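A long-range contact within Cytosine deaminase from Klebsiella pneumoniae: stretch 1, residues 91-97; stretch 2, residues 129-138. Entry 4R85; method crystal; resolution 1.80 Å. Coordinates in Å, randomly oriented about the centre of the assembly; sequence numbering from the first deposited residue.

Stretch 1 91-97: TPEDTRQ
Stretch 2 129-138: QALLAVKQEA

Two helices pack here, 92-97 and 129-137, in one chain. Their N-to-C directions differ by 44° (signed crossing angle -44°), and the axes approach to 8.7 Å. The CA atoms of Pro 92 and Ala 130 set the register, 4.9 Å apart. Phi/psi values lie near -60/-45 through helix 92-97 and mostly near -65/-40 through 129-137. The contact buries 323 Å², both sides summed.

Thr 91, at phi/psi -126/160 and chi1 p, is the N-cap of the first helix. Thr 91 OG1 accepts from Asp 94 N at 3.0 Å. Thr 91 O accepts from Thr 95 N and Thr 95 OG1, both at 2.9 Å. Thr 95, chi1 m, thus satisfies its hydroxyl within its own stretch.

The tight packing centres on Ala 130, whose CB points toward the first helix. Pro 92 O lies 3.4 Å from Ala 130 CB, and Thr 95 CB lies 3.8 Å from the same atom. A methyl group fits this close approach. Pro 92 CB is 4.3 Å from Ala 130 CB; proline has no amide hydrogen to satisfy in the first turn. Buried Thr 95 also turns CG2 to within 4.2 Å of Leu 131 CG. Leu 131 is m, t.

The polar link is the salt bridge of Arg 96 with Glu 137. Arg 96 is extended, chi1 to chi3 all t and chi4 -90°. Glu 137 is t, t, with chi3 16°. Arg 96 NE donates to Glu 137 OE1 at 2.8 Å, and Arg 96 NH2 donates to Glu 137 OE2 at a very short 2.4 Å. The carboxylate therefore meets the guanidinium at its edge. Arg 96 NH1 bridges to Glu 93 OE2 at 3.1 Å, with Glu 93 at t, p. Arg 96 CG lies 4.1 Å from CG2 of buried Val 134, chi1 t.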

# COMPACT_ATOMS: atom_id res chain seq x y z
N THR A 91 32.02 -1.58 -5.92
CA THR A 91 32.88 -1.17 -7.02
C THR A 91 32.03 -0.31 -7.96
O THR A 91 30.80 -0.38 -7.92
CB THR A 91 33.42 -2.36 -7.81
OG1 THR A 91 32.34 -2.98 -8.52
CG2 THR A 91 34.10 -3.38 -6.89
N PRO A 92 32.69 0.51 -8.80
CA PRO A 92 31.95 1.29 -9.80
C PRO A 92 31.11 0.41 -10.73
O PRO A 92 29.97 0.76 -11.02
CB PRO A 92 33.05 2.00 -10.58
CG PRO A 92 34.19 2.12 -9.60
CD PRO A 92 34.13 0.86 -8.79
N GLU A 93 31.66 -0.71 -11.19
CA GLU A 93 30.90 -1.57 -12.10
C GLU A 93 29.70 -2.24 -11.42
O GLU A 93 28.63 -2.38 -12.02
CB GLU A 93 31.81 -2.61 -12.76
CG GLU A 93 31.14 -3.35 -13.90
CD GLU A 93 30.38 -2.41 -14.83
OE1 GLU A 93 30.98 -1.44 -15.34
OE2 GLU A 93 29.17 -2.64 -15.04
N ASP A 94 29.89 -2.65 -10.17
CA ASP A 94 28.80 -3.18 -9.34
C ASP A 94 27.69 -2.15 -9.19
O ASP A 94 26.50 -2.45 -9.36
CB ASP A 94 29.37 -3.59 -7.97
CG ASP A 94 28.31 -3.77 -6.90
OD1 ASP A 94 27.36 -4.55 -7.13
OD2 ASP A 94 28.43 -3.14 -5.83
N THR A 95 28.07 -0.92 -8.86
CA THR A 95 27.10 0.14 -8.65
C THR A 95 26.34 0.43 -9.94
O THR A 95 25.11 0.54 -9.94
CB THR A 95 27.79 1.41 -8.15
OG1 THR A 95 28.46 1.11 -6.92
CG2 THR A 95 26.78 2.55 -7.93
N ARG A 96 27.08 0.53 -11.03
CA ARG A 96 26.49 0.82 -12.33
C ARG A 96 25.40 -0.18 -12.71
O ARG A 96 24.31 0.21 -13.13
CB ARG A 96 27.56 0.83 -13.41
CG ARG A 96 27.03 0.98 -14.81
CD ARG A 96 28.17 0.95 -15.82
NE ARG A 96 27.67 0.99 -17.18
CZ ARG A 96 27.36 -0.10 -17.88
NH1 ARG A 96 27.53 -1.30 -17.34
NH2 ARG A 96 26.90 0.02 -19.12
N GLN A 97 25.70 -1.47 -12.55
CA GLN A 97 24.77 -2.52 -12.94
C GLN A 97 23.48 -2.50 -12.12
O GLN A 97 22.38 -2.61 -12.69
CB GLN A 97 25.45 -3.89 -12.85
CG GLN A 97 26.55 -4.08 -13.90
CD GLN A 97 27.42 -5.28 -13.63
OE1 GLN A 97 27.40 -5.84 -12.53
NE2 GLN A 97 28.20 -5.68 -14.63
N GLN A 129 31.25 8.16 -8.50
CA GLN A 129 31.87 8.08 -9.81
C GLN A 129 30.98 7.32 -10.78
O GLN A 129 30.74 7.77 -11.90
CB GLN A 129 33.23 7.39 -9.71
CG GLN A 129 34.27 8.22 -8.97
CD GLN A 129 35.57 7.48 -8.73
OE1 GLN A 129 35.96 6.61 -9.52
NE2 GLN A 129 36.25 7.82 -7.64
N ALA A 130 30.47 6.17 -10.33
CA ALA A 130 29.63 5.35 -11.20
C ALA A 130 28.34 6.09 -11.57
O ALA A 130 27.91 6.07 -12.73
CB ALA A 130 29.31 4.02 -10.53
N LEU A 131 27.73 6.75 -10.60
CA LEU A 131 26.44 7.39 -10.83
C LEU A 131 26.54 8.67 -11.68
O LEU A 131 25.61 8.99 -12.42
CB LEU A 131 25.68 7.62 -9.52
CG LEU A 131 25.14 6.28 -9.00
CD1 LEU A 131 24.77 6.33 -7.54
CD2 LEU A 131 23.94 5.83 -9.81
N LEU A 132 27.66 9.38 -11.58
CA LEU A 132 27.90 10.51 -12.47
C LEU A 132 27.97 10.05 -13.92
O LEU A 132 27.48 10.73 -14.82
CB LEU A 132 29.18 11.27 -12.08
CG LEU A 132 29.09 12.11 -10.80
CD1 LEU A 132 30.48 12.49 -10.31
CD2 LEU A 132 28.27 13.36 -11.04
N ALA A 133 28.57 8.88 -14.16
CA ALA A 133 28.60 8.32 -15.50
C ALA A 133 27.22 7.82 -15.92
O ALA A 133 26.81 8.01 -17.07
CB ALA A 133 29.63 7.20 -15.60
N VAL A 134 26.52 7.19 -14.99
CA VAL A 134 25.17 6.66 -15.22
C VAL A 134 24.22 7.78 -15.64
O VAL A 134 23.32 7.59 -16.46
CB VAL A 134 24.63 5.94 -13.96
CG1 VAL A 134 23.11 5.91 -13.94
CG2 VAL A 134 25.21 4.52 -13.86
N LYS A 135 24.45 8.96 -15.07
CA LYS A 135 23.65 10.14 -15.41
C LYS A 135 23.72 10.43 -16.91
O LYS A 135 22.74 10.85 -17.51
CB LYS A 135 24.13 11.34 -14.59
CG LYS A 135 23.50 12.67 -14.99
CD LYS A 135 24.03 13.77 -14.09
CE LYS A 135 23.55 15.14 -14.54
NZ LYS A 135 24.04 16.22 -13.63
N GLN A 136 24.88 10.18 -17.52
CA GLN A 136 25.04 10.37 -18.95
C GLN A 136 24.53 9.16 -19.73
O GLN A 136 23.84 9.31 -20.74
CB GLN A 136 26.51 10.62 -19.30
CG GLN A 136 27.13 11.81 -18.57
CD GLN A 136 26.33 13.09 -18.78
OE1 GLN A 136 25.95 13.42 -19.90
NE2 GLN A 136 26.06 13.81 -17.69
N GLU A 137 24.85 7.97 -19.24
CA GLU A 137 24.49 6.73 -19.91
C GLU A 137 22.97 6.53 -20.00
O GLU A 137 22.46 6.02 -20.99
CB GLU A 137 25.13 5.53 -19.20
CG GLU A 137 24.81 4.18 -19.84
CD GLU A 137 25.61 3.04 -19.22
OE1 GLU A 137 26.17 3.22 -18.12
OE2 GLU A 137 25.67 1.96 -19.85
N ALA A 138 22.26 6.94 -18.95
CA ALA A 138 20.81 6.71 -18.89
C ALA A 138 19.96 7.93 -19.25
O ALA A 138 18.75 7.93 -19.03
CB ALA A 138 20.42 6.16 -17.52